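Local coordinates for DUF4973 domain-containing protein (Bacteroides thetaiotaomicron, PDB 4QNI), which is of unknown function but, as a two-domain protein from a gut bacterium, is thought to act as an auxiliary nutrient-binding protein, at residues D174-V185 against I306-L316; R230-A238 against T248-F259. All coordinates share one frame; numbering follows the deposited sequence.

In the fold
Both contacts belong to the C-terminal family region and to one long antiparallel sheet. From the N terminus, residues 174-185 come first, and interaction 1 joins them to 306-316, closing a loop of 120 residues. Interaction 2 is nested within that loop: strands 234-240 and 244-250 form a hairpin, so residues 230-238 meet 248-259 with only nine residues between them. Strand 306-321 pairs with strand 180-188 and, through one bridge, also meets the outermost strand 173-176, consistent with a sheet that curls round. The contact centres are about 15 Å apart. They touch where Arg307 NH1 approaches Gly258 O (2.7 Å, a probable hydrogen bond) and where Leu314 packs on Phe237.

Interaction 1: residues D174-V185 against I306-L316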
loop_
_atom_site.group_PDB
_atom_site.type_symbol
_atom_site.label_atom_id
_atom_site.label_comp_id
_atom_site.label_asym_id
_atom_site.label_seq_id
_atom_site.Cartn_x
_atom_site.Cartn_y
_atom_site.Cartn_z
ATOM N N ASP A 174 8.190 25.219 -8.950
ATOM C CA ASP A 174 7.992 25.194 -7.514
ATOM C C ASP A 174 9.298 25.541 -6.828
ATOM O O ASP A 174 10.245 24.742 -6.734
ATOM C CB ASP A 174 7.393 23.843 -7.039
ATOM C CG ASP A 174 5.982 23.563 -7.580
ATOM O OD1 ASP A 174 5.384 24.468 -8.196
ATOM O OD2 ASP A 174 5.494 22.438 -7.403
ATOM N N TYR A 175 9.344 26.779 -6.378
ATOM C CA TYR A 175 10.482 27.312 -5.642
ATOM C C TYR A 175 10.500 26.751 -4.251
ATOM O O TYR A 175 9.449 26.424 -3.708
ATOM C CB TYR A 175 10.351 28.842 -5.538
ATOM C CG TYR A 175 10.809 29.604 -6.753
ATOM C CD1 TYR A 175 9.975 29.757 -7.863
ATOM C CD2 TYR A 175 12.017 30.294 -6.745
ATOM C CE1 TYR A 175 10.379 30.508 -8.972
ATOM C CE2 TYR A 175 12.406 31.084 -7.820
ATOM C CZ TYR A 175 11.607 31.153 -8.948
ATOM O OH TYR A 175 12.075 31.853 -10.034
ATOM N N SER A 176 11.663 26.686 -3.642
ATOM C CA SER A 176 11.747 26.349 -2.229
ATOM C C SER A 176 11.371 27.616 -1.488
ATOM O O SER A 176 11.814 28.687 -1.893
ATOM C CB SER A 176 13.161 25.913 -1.867
ATOM O OG SER A 176 13.338 25.915 -0.458
ATOM N N GLY A 177 10.545 27.506 -0.455
ATOM C CA GLY A 177 10.180 28.654 0.373
ATOM C C GLY A 177 10.967 28.716 1.680
ATOM O O GLY A 177 10.690 29.549 2.536
ATOM N N THR A 178 11.950 27.845 1.836
ATOM C CA THR A 178 12.818 27.713 3.023
ATOM C C THR A 178 13.498 29.060 3.433
ATOM O O THR A 178 13.651 29.315 4.635
ATOM C CB THR A 178 13.828 26.594 2.729
ATOM O OG1 THR A 178 13.114 25.350 2.799
ATOM C CG2 THR A 178 14.995 26.560 3.681
ATOM N N GLY A 179 13.904 29.878 2.453
ATOM C CA GLY A 179 14.559 31.157 2.716
ATOM C C GLY A 179 13.615 32.343 2.826
ATOM O O GLY A 179 14.065 33.481 2.931
ATOM N N ILE A 180 12.301 32.102 2.807
ATOM C CA ILE A 180 11.318 33.170 2.924
ATOM C C ILE A 180 10.680 33.108 4.279
ATOM O O ILE A 180 10.179 32.045 4.654
ATOM C CB ILE A 180 10.235 33.103 1.799
ATOM C CG1 ILE A 180 10.819 33.429 0.403
ATOM C CG2 ILE A 180 9.044 34.028 2.128
ATOM C CD1 ILE A 180 11.326 34.868 0.220
ATOM N N THR A 181 10.648 34.238 5.002
ATOM C CA THR A 181 9.929 34.291 6.272
ATOM C C THR A 181 8.630 35.071 6.054
ATOM O O THR A 181 8.548 35.928 5.150
ATOM C CB THR A 181 10.754 34.856 7.444
ATOM O OG1 THR A 181 11.173 36.197 7.181
ATOM C CG2 THR A 181 11.923 33.968 7.829
ATOM N N ASN A 182 7.605 34.725 6.852
ATOM C CA ASN A 182 6.308 35.392 6.888
ATOM C C ASN A 182 6.052 35.797 8.324
ATOM O O ASN A 182 5.853 34.935 9.188
ATOM C CB ASN A 182 5.185 34.487 6.350
ATOM C CG ASN A 182 5.286 34.175 4.885
ATOM O OD1 ASN A 182 4.795 34.908 4.047
ATOM N ND2 ASN A 182 5.929 33.085 4.538
ATOM N N LYS A 183 6.129 37.097 8.600
ATOM C CA LYS A 183 5.903 37.630 9.937
ATOM C C LYS A 183 4.681 38.534 9.904
ATOM O O LYS A 183 4.352 39.035 8.838
ATOM C CB LYS A 183 7.155 38.381 10.439
ATOM C CG LYS A 183 8.321 37.448 10.745
ATOM C CD LYS A 183 9.607 38.212 10.907
ATOM C CE LYS A 183 10.727 37.324 11.388
ATOM N NZ LYS A 183 11.449 37.946 12.528
ATOM N N VAL A 184 3.986 38.708 11.048
ATOM C CA VAL A 184 2.792 39.534 11.157
ATOM C C VAL A 184 3.164 40.888 11.779
ATOM O O VAL A 184 3.779 40.932 12.851
ATOM C CB VAL A 184 1.673 38.806 11.976
ATOM C CG1 VAL A 184 0.462 39.710 12.236
ATOM C CG2 VAL A 184 1.237 37.504 11.304
ATOM N N VAL A 185 2.758 41.989 11.127
ATOM C CA VAL A 185 2.970 43.340 11.642
ATOM C C VAL A 185 1.894 43.580 12.716
ATOM O O VAL A 185 0.706 43.649 12.420
ATOM C CB VAL A 185 2.985 44.419 10.531
ATOM C CG1 VAL A 185 3.171 45.815 11.130
ATOM C CG2 VAL A 185 4.077 44.129 9.504
ATOM N N ILE A 306 -4.891 41.006 8.571
ATOM C CA ILE A 306 -3.625 40.431 9.037
ATOM C C ILE A 306 -2.530 40.899 8.089
ATOM O O ILE A 306 -2.414 40.376 6.976
ATOM C CB ILE A 306 -3.647 38.885 9.156
ATOM C CG1 ILE A 306 -4.917 38.371 9.866
ATOM C CG2 ILE A 306 -2.356 38.379 9.830
ATOM C CD1 ILE A 306 -5.216 36.953 9.589
ATOM N N ARG A 307 -1.743 41.892 8.530
ATOM C CA ARG A 307 -0.665 42.462 7.732
ATOM C C ARG A 307 0.600 41.609 7.839
ATOM O O ARG A 307 1.192 41.482 8.917
ATOM C CB ARG A 307 -0.391 43.908 8.134
ATOM C CG ARG A 307 0.621 44.572 7.219
ATOM C CD ARG A 307 0.413 46.065 7.197
ATOM N NE ARG A 307 1.235 46.731 6.188
ATOM C CZ ARG A 307 0.929 46.822 4.900
ATOM N NH1 ARG A 307 -0.180 46.256 4.432
ATOM N NH2 ARG A 307 1.724 47.478 4.068
ATOM N N TYR A 308 1.005 41.019 6.710
ATOM C CA TYR A 308 2.195 40.175 6.658
ATOM C C TYR A 308 3.386 40.883 6.092
ATOM O O TYR A 308 3.241 41.703 5.187
ATOM C CB TYR A 308 1.940 38.933 5.802
ATOM C CG TYR A 308 1.052 37.914 6.469
ATOM C CD1 TYR A 308 1.564 37.027 7.408
ATOM C CD2 TYR A 308 -0.298 37.822 6.145
ATOM C CE1 TYR A 308 0.759 36.069 8.010
ATOM C CE2 TYR A 308 -1.116 36.869 6.745
ATOM C CZ TYR A 308 -0.583 35.992 7.679
ATOM O OH TYR A 308 -1.361 35.038 8.289
ATOM N N HIS A 309 4.572 40.550 6.629
ATOM C CA HIS A 309 5.866 40.952 6.128
ATOM C C HIS A 309 6.525 39.699 5.547
ATOM O O HIS A 309 6.845 38.762 6.277
ATOM C CB HIS A 309 6.738 41.637 7.192
ATOM C CG HIS A 309 8.012 42.228 6.646
ATOM N ND1 HIS A 309 8.967 42.773 7.486
ATOM C CD2 HIS A 309 8.442 42.353 5.364
ATOM C CE1 HIS A 309 9.941 43.203 6.695
ATOM N NE2 HIS A 309 9.671 42.964 5.412
ATOM N N VAL A 310 6.665 39.670 4.225
ATOM C CA VAL A 310 7.262 38.569 3.453
ATOM C C VAL A 310 8.664 39.016 3.077
ATOM O O VAL A 310 8.813 40.086 2.479
ATOM C CB VAL A 310 6.379 38.256 2.218
ATOM C CG1 VAL A 310 6.943 37.098 1.395
ATOM C CG2 VAL A 310 4.930 37.998 2.643
ATOM N N LYS A 311 9.697 38.228 3.448
ATOM C CA LYS A 311 11.079 38.638 3.228
ATOM C C LYS A 311 12.040 37.452 3.097
ATOM O O LYS A 311 11.866 36.441 3.776
ATOM C CB LYS A 311 11.515 39.528 4.408
ATOM C CG LYS A 311 12.852 40.213 4.279
ATOM C CD LYS A 311 13.119 40.994 5.523
ATOM C CE LYS A 311 14.503 41.579 5.568
ATOM N NZ LYS A 311 14.701 42.398 6.801
ATOM N N GLY A 312 13.067 37.614 2.253
ATOM C CA GLY A 312 14.077 36.595 2.058
ATOM C C GLY A 312 14.472 36.268 0.635
ATOM O O GLY A 312 14.428 37.110 -0.281
ATOM N N THR A 313 14.906 35.011 0.479
ATOM C CA THR A 313 15.418 34.427 -0.746
ATOM C C THR A 313 14.506 33.331 -1.228
ATOM O O THR A 313 14.059 32.502 -0.432
ATOM C CB THR A 313 16.833 33.846 -0.474
ATOM O OG1 THR A 313 17.640 34.858 0.082
ATOM C CG2 THR A 313 17.537 33.293 -1.739
ATOM N N LEU A 314 14.292 33.302 -2.540
ATOM C CA LEU A 314 13.583 32.268 -3.285
ATOM C C LEU A 314 14.613 31.484 -4.073
ATOM O O LEU A 314 15.497 32.093 -4.671
ATOM C CB LEU A 314 12.572 32.890 -4.248
ATOM C CG LEU A 314 11.291 33.433 -3.671
ATOM C CD1 LEU A 314 10.597 34.321 -4.701
ATOM C CD2 LEU A 314 10.369 32.292 -3.243
ATOM N N THR A 315 14.530 30.159 -4.069
ATOM C CA THR A 315 15.452 29.309 -4.820
ATOM C C THR A 315 14.662 28.256 -5.555
ATOM O O THR A 315 13.925 27.475 -4.941
ATOM C CB THR A 315 16.541 28.653 -3.928
ATOM O OG1 THR A 315 17.182 29.646 -3.128
ATOM C CG2 THR A 315 17.602 27.874 -4.749
ATOM N N LEU A 316 14.825 28.242 -6.871
ATOM C CA LEU A 316 14.258 27.267 -7.763
ATOM C C LEU A 316 15.366 26.380 -8.285
ATOM O O LEU A 316 16.349 26.894 -8.794
ATOM C CB LEU A 316 13.558 27.963 -8.934
ATOM C CG LEU A 316 12.984 27.034 -10.031
ATOM C CD1 LEU A 316 11.787 26.265 -9.517
ATOM C CD2 LEU A 316 12.684 27.831 -11.333
HETATM O O HOH W 1 13.559 29.852 -0.333
HETATM O O HOH W 2 9.421 38.231 7.218
HETATM O O HOH W 3 -2.005 43.161 11.443
#
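Lys183 and His309 face each other as a hydrogen-bonded antiparallel pair: His309 N gives a nearly straight bond to Lys183 O (2.7 Å, 174°), and Lys183 N returns one to His309 O. Thr181 and Lys311 repeat the exchange, and Val185 N adds a bond to Arg307 O. Beyond Gly312, where segment 306-316 turns a corner, the register shifts by one. The type I turn from Gly177 to Ile180 takes up the shift; Thr313 N meets Gly179 O from above the carbonyl plane (3.0 Å), and one water joins Ser176 O, Gly179 N and Thr313 O. A single bridge follows, with Ser176 N bonded to Thr315 O (2.7 Å).

The imidazole of His309 is hydrogen-bonded to Asp293 and Glu196 and stacks on Tyr295. Val184 holds CG1 anti to its backbone N (chi1 174°), which places CG1 against Ile306 CG2 and leaves CG2 on Tyr308 CE1 (3.6 Å). Asn182 lies alongside Val310, OD1 against CG2, while its ND2 bonds to Ile201 O. Ile180 CG1 rests on Leu314 CD2 (3.8 Å). At the far end Leu316 CB sits over the Tyr175 ring, 3.6 Å from its centroid and 15° off the normal, and the phenol reaches Tyr171 O. With an alanine at Tyr175, Leu316 CB would probably lose its aromatic platform and Tyr171 O its hydroxyl mate. Residues 180-185 and 306-311 are thus neighbouring antiparallel strands of the C-terminal region's sheet; the lone Ser176-Thr315 bridge ties in an outermost strand, 173-176, supplemented by the Tyr175-Leu316 CH-pi contact.

Interaction 2: residues R230-A238 against T248-F259; sequences RRKYKIKFA and TISCDNAEEIGF. With EDO (1,2-ethanediol), chain G.
Asn253 ND2 spends both its hydrogens: one bond runs to Lys232 O (2.8 Å, 171°) across the contact, the other to Glu256 OE1 (3.0 Å) within its own loop. Both acceptors lie close to the amide plane, although Glu256 OE1 is met from above the plane of its carboxylate. A chi1 of 62° sets Asn253 CG between its backbone N and carbonyl carbon, where ND2 can meet Lys232 O. OD1 of the same amide accepts from a water (2.7 Å) that also donates to Arg231 O and accepts from Lys234 N, so the carboxamide is fixed at both ends. A second water links Lys234 O to Asp252 N, filling the step before direct strand pairing begins.

From there Lys236 with Ser250 and Ala238 with Thr248 form two hydrogen-bonded antiparallel pairs of the hairpin, each with reciprocal N-H to O bonds. The charges beside them are loosely matched: Lys236 NZ to Asp252 OD1 is a long salt bridge at 3.7 Å, and Lys232 crosses Glu256 at about a right angle in another. Lys234 NZ instead makes a salt bridge with Asp131 and also bonds to a 1,2-ethanediol, probably from the crystallisation liquor.

On the buried side Ile235 forks: CG2 meets Ile249 CG2 (3.5 Å), and CD1 reaches Phe259 CE1 (3.7 Å), whose ring carries Cys251 CB over one face. Phe237 lies alongside Ile249, CE2 touching CD1 at 3.6 Å. Ile257 CG2 presses on Tyr233 CE1 (3.7 Å), and the hydroxyl of Tyr233 bonds to Ile299 N. The hairpin therefore separates its chemistry: an apolar seam on the Phe237 and Ile249 face, the Lys236-Asp252 pair beside the opposite face, and the Lys232-Glu256 pair with the Asn253 amide and its water beyond the regular strands.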
loop_
_atom_site.group_PDB
_atom_site.type_symbol
_atom_site.label_atom_id
_atom_site.label_comp_id
_atom_site.label_asym_id
_atom_site.label_seq_id
_atom_site.Cartn_x
_atom_site.Cartn_y
_atom_site.Cartn_z
ATOM N N ARG A 230 -7.472 33.410 -3.695
ATOM C CA ARG A 230 -6.170 33.462 -4.414
ATOM C C ARG A 230 -5.935 34.732 -5.224
ATOM O O ARG A 230 -4.899 35.395 -5.092
ATOM C CB ARG A 230 -6.117 32.348 -5.510
ATOM C CG ARG A 230 -5.934 30.948 -5.080
ATOM C CD ARG A 230 -5.599 30.012 -6.220
ATOM N NE ARG A 230 -6.509 29.993 -7.364
ATOM C CZ ARG A 230 -7.648 29.305 -7.421
ATOM N NH1 ARG A 230 -8.094 28.654 -6.356
ATOM N NH2 ARG A 230 -8.380 29.321 -8.520
ATOM N N ARG A 231 -6.875 34.966 -6.181
ATOM C CA ARG A 231 -6.843 35.971 -7.251
ATOM C C ARG A 231 -6.649 37.403 -6.723
ATOM O O ARG A 231 -6.122 38.254 -7.445
ATOM C CB ARG A 231 -8.109 35.851 -8.126
ATOM C CG ARG A 231 -8.240 34.480 -8.830
ATOM C CD ARG A 231 -9.640 34.270 -9.386
ATOM N NE ARG A 231 -9.834 33.000 -10.097
ATOM C CZ ARG A 231 -10.204 31.849 -9.526
ATOM N NH1 ARG A 231 -10.334 31.762 -8.205
ATOM N NH2 ARG A 231 -10.400 30.760 -10.272
ATOM N N LYS A 232 -7.024 37.648 -5.462
ATOM C CA LYS A 232 -6.839 38.941 -4.805
ATOM C C LYS A 232 -5.364 39.135 -4.372
ATOM O O LYS A 232 -4.976 40.255 -4.043
ATOM C CB LYS A 232 -7.761 39.027 -3.556
ATOM C CG LYS A 232 -9.011 39.894 -3.703
ATOM C CD LYS A 232 -9.819 40.026 -2.377
ATOM C CE LYS A 232 -9.338 41.129 -1.438
ATOM N NZ LYS A 232 -10.333 41.453 -0.371
ATOM N N TYR A 233 -4.551 38.053 -4.369
ATOM C CA TYR A 233 -3.183 38.092 -3.839
ATOM C C TYR A 233 -2.050 37.677 -4.829
ATOM O O TYR A 233 -1.102 37.003 -4.407
ATOM C CB TYR A 233 -3.142 37.207 -2.581
ATOM C CG TYR A 233 -4.170 37.638 -1.557
ATOM C CD1 TYR A 233 -3.953 38.754 -0.748
ATOM C CD2 TYR A 233 -5.385 36.965 -1.430
ATOM C CE1 TYR A 233 -4.905 39.175 0.173
ATOM C CE2 TYR A 233 -6.348 37.381 -0.510
ATOM C CZ TYR A 233 -6.105 38.490 0.282
ATOM O OH TYR A 233 -7.048 38.921 1.183
ATOM N N LYS A 234 -2.083 38.163 -6.094
ATOM C CA LYS A 234 -1.010 37.839 -7.053
ATOM C C LYS A 234 0.146 38.852 -7.001
ATOM O O LYS A 234 -0.055 40.057 -7.207
ATOM C CB LYS A 234 -1.538 37.726 -8.490
ATOM C CG LYS A 234 -2.552 36.596 -8.655
ATOM C CD LYS A 234 -3.398 36.788 -9.895
ATOM C CE LYS A 234 -2.729 36.277 -11.146
ATOM N NZ LYS A 234 -3.479 36.720 -12.333
ATOM N N ILE A 235 1.367 38.343 -6.762
ATOM C CA ILE A 235 2.580 39.161 -6.707
ATOM C C ILE A 235 3.428 38.838 -7.955
ATOM O O ILE A 235 3.905 37.718 -8.102
ATOM C CB ILE A 235 3.364 38.933 -5.373
ATOM C CG1 ILE A 235 2.474 39.106 -4.109
ATOM C CG2 ILE A 235 4.631 39.802 -5.319
ATOM C CD1 ILE A 235 1.601 40.467 -3.957
ATOM N N LYS A 236 3.601 39.827 -8.836
ATOM C CA LYS A 236 4.335 39.690 -10.095
ATOM C C LYS A 236 5.812 39.849 -9.909
ATOM O O LYS A 236 6.243 40.754 -9.195
ATOM C CB LYS A 236 3.851 40.724 -11.121
ATOM C CG LYS A 236 2.448 40.465 -11.663
ATOM C CD LYS A 236 1.901 41.657 -12.472
ATOM C CE LYS A 236 2.622 41.942 -13.780
ATOM N NZ LYS A 236 2.212 43.246 -14.383
ATOM N N PHE A 237 6.599 38.968 -10.567
ATOM C CA PHE A 237 8.075 38.992 -10.576
ATOM C C PHE A 237 8.568 39.084 -12.016
ATOM O O PHE A 237 8.367 38.156 -12.808
ATOM C CB PHE A 237 8.673 37.759 -9.879
ATOM C CG PHE A 237 8.468 37.701 -8.382
ATOM C CD1 PHE A 237 7.242 37.311 -7.842
ATOM C CD2 PHE A 237 9.534 37.926 -7.507
ATOM C CE1 PHE A 237 7.062 37.232 -6.453
ATOM C CE2 PHE A 237 9.358 37.821 -6.115
ATOM C CZ PHE A 237 8.116 37.519 -5.598
ATOM N N ALA A 238 9.161 40.228 -12.362
ATOM C CA ALA A 238 9.680 40.503 -13.708
ATOM C C ALA A 238 11.193 40.454 -13.641
ATOM O O ALA A 238 11.765 41.162 -12.837
ATOM C CB ALA A 238 9.189 41.867 -14.200
ATOM N N THR A 248 11.659 43.207 -10.786
ATOM C CA THR A 248 10.616 44.183 -10.490
ATOM C C THR A 248 9.473 43.412 -9.841
ATOM O O THR A 248 8.879 42.531 -10.470
ATOM C CB THR A 248 10.179 44.954 -11.734
ATOM O OG1 THR A 248 11.329 45.608 -12.284
ATOM C CG2 THR A 248 9.041 45.986 -11.431
ATOM N N ILE A 249 9.205 43.705 -8.569
ATOM C CA ILE A 249 8.121 43.078 -7.826
ATOM C C ILE A 249 6.949 44.043 -7.814
ATOM O O ILE A 249 7.098 45.181 -7.383
ATOM C CB ILE A 249 8.536 42.640 -6.395
ATOM C CG1 ILE A 249 9.695 41.615 -6.420
ATOM C CG2 ILE A 249 7.327 42.076 -5.657
ATOM C CD1 ILE A 249 10.216 41.151 -4.975
ATOM N N SER A 250 5.797 43.610 -8.302
ATOM C CA SER A 250 4.627 44.473 -8.308
ATOM C C SER A 250 3.353 43.680 -8.018
ATOM O O SER A 250 3.362 42.442 -7.922
ATOM C CB SER A 250 4.502 45.212 -9.639
ATOM O OG SER A 250 4.397 44.288 -10.705
ATOM N N CYS A 251 2.266 44.430 -7.840
ATOM C CA CYS A 251 0.940 43.923 -7.550
ATOM C C CYS A 251 -0.059 44.811 -8.252
ATOM O O CYS A 251 -0.092 46.009 -7.984
ATOM C CB CYS A 251 0.713 43.891 -6.045
ATOM S SG CYS A 251 -0.881 43.212 -5.564
ATOM N N ASP A 252 -0.859 44.238 -9.169
ATOM C CA ASP A 252 -1.839 44.995 -9.957
ATOM C C ASP A 252 -2.995 45.537 -9.103
ATOM O O ASP A 252 -3.563 46.565 -9.466
ATOM C CB ASP A 252 -2.360 44.156 -11.130
ATOM C CG ASP A 252 -1.360 44.022 -12.267
ATOM O OD1 ASP A 252 -0.460 44.893 -12.380
ATOM O OD2 ASP A 252 -1.499 43.076 -13.072
ATOM N N ASN A 253 -3.321 44.893 -7.971
ATOM C CA ASN A 253 -4.331 45.398 -7.034
ATOM C C ASN A 253 -3.645 45.766 -5.701
ATOM O O ASN A 253 -4.134 45.415 -4.628
ATOM C CB ASN A 253 -5.488 44.394 -6.837
ATOM C CG ASN A 253 -5.075 43.083 -6.241
ATOM O OD1 ASN A 253 -4.011 42.518 -6.569
ATOM N ND2 ASN A 253 -5.894 42.600 -5.317
ATOM N N ALA A 254 -2.521 46.489 -5.781
ATOM C CA ALA A 254 -1.726 46.943 -4.626
ATOM C C ALA A 254 -2.557 47.678 -3.547
ATOM O O ALA A 254 -2.413 47.365 -2.356
ATOM C CB ALA A 254 -0.614 47.854 -5.101
ATOM N N GLU A 255 -3.419 48.645 -3.962
ATOM C CA GLU A 255 -4.235 49.465 -3.053
ATOM C C GLU A 255 -5.252 48.645 -2.246
ATOM O O GLU A 255 -5.519 48.972 -1.088
ATOM C CB GLU A 255 -4.978 50.592 -3.807
ATOM C CG GLU A 255 -4.092 51.487 -4.664
ATOM C CD GLU A 255 -3.000 52.248 -3.935
ATOM O OE1 GLU A 255 -3.306 53.306 -3.337
ATOM O OE2 GLU A 255 -1.832 51.793 -3.974
ATOM N N GLU A 256 -5.805 47.594 -2.852
ATOM C CA GLU A 256 -6.794 46.738 -2.222
ATOM C C GLU A 256 -6.203 45.918 -1.056
ATOM O O GLU A 256 -6.835 45.825 0.004
ATOM C CB GLU A 256 -7.411 45.808 -3.275
ATOM C CG GLU A 256 -8.582 44.982 -2.764
ATOM C CD GLU A 256 -9.246 44.060 -3.767
ATOM O OE1 GLU A 256 -8.653 43.799 -4.840
ATOM O OE2 GLU A 256 -10.366 43.587 -3.469
ATOM N N ILE A 257 -4.997 45.341 -1.245
ATOM C CA ILE A 257 -4.374 44.458 -0.263
ATOM C C ILE A 257 -3.243 45.171 0.509
ATOM O O ILE A 257 -2.453 44.527 1.209
ATOM C CB ILE A 257 -3.921 43.137 -0.952
ATOM C CG1 ILE A 257 -2.762 43.331 -1.949
ATOM C CG2 ILE A 257 -5.124 42.422 -1.618
ATOM C CD1 ILE A 257 -1.969 41.951 -2.255
ATOM N N GLY A 258 -3.220 46.497 0.412
ATOM C CA GLY A 258 -2.242 47.347 1.087
ATOM C C GLY A 258 -0.804 46.935 0.846
ATOM O O GLY A 258 -0.000 46.898 1.780
ATOM N N PHE A 259 -0.507 46.540 -0.403
ATOM C CA PHE A 259 0.805 46.077 -0.850
ATOM C C PHE A 259 1.796 47.211 -0.744
ATOM O O PHE A 259 1.468 48.357 -1.063
ATOM C CB PHE A 259 0.737 45.514 -2.288
ATOM C CG PHE A 259 2.054 45.026 -2.846
ATOM C CD1 PHE A 259 2.531 43.756 -2.537
ATOM C CD2 PHE A 259 2.819 45.838 -3.677
ATOM C CE1 PHE A 259 3.750 43.308 -3.049
ATOM C CE2 PHE A 259 4.035 45.378 -4.202
ATOM C CZ PHE A 259 4.489 44.119 -3.886
HETATM C C1 EDO G . -1.502 37.576 -14.944
HETATM O O1 EDO G . -1.575 36.226 -14.502
HETATM C C2 EDO G . -1.786 37.669 -16.459
HETATM O O2 EDO G . -3.191 37.628 -16.690
HETATM O O HOH W 4 -4.150 39.944 -7.455
HETATM O O HOH W 5 -0.511 41.303 -9.481
#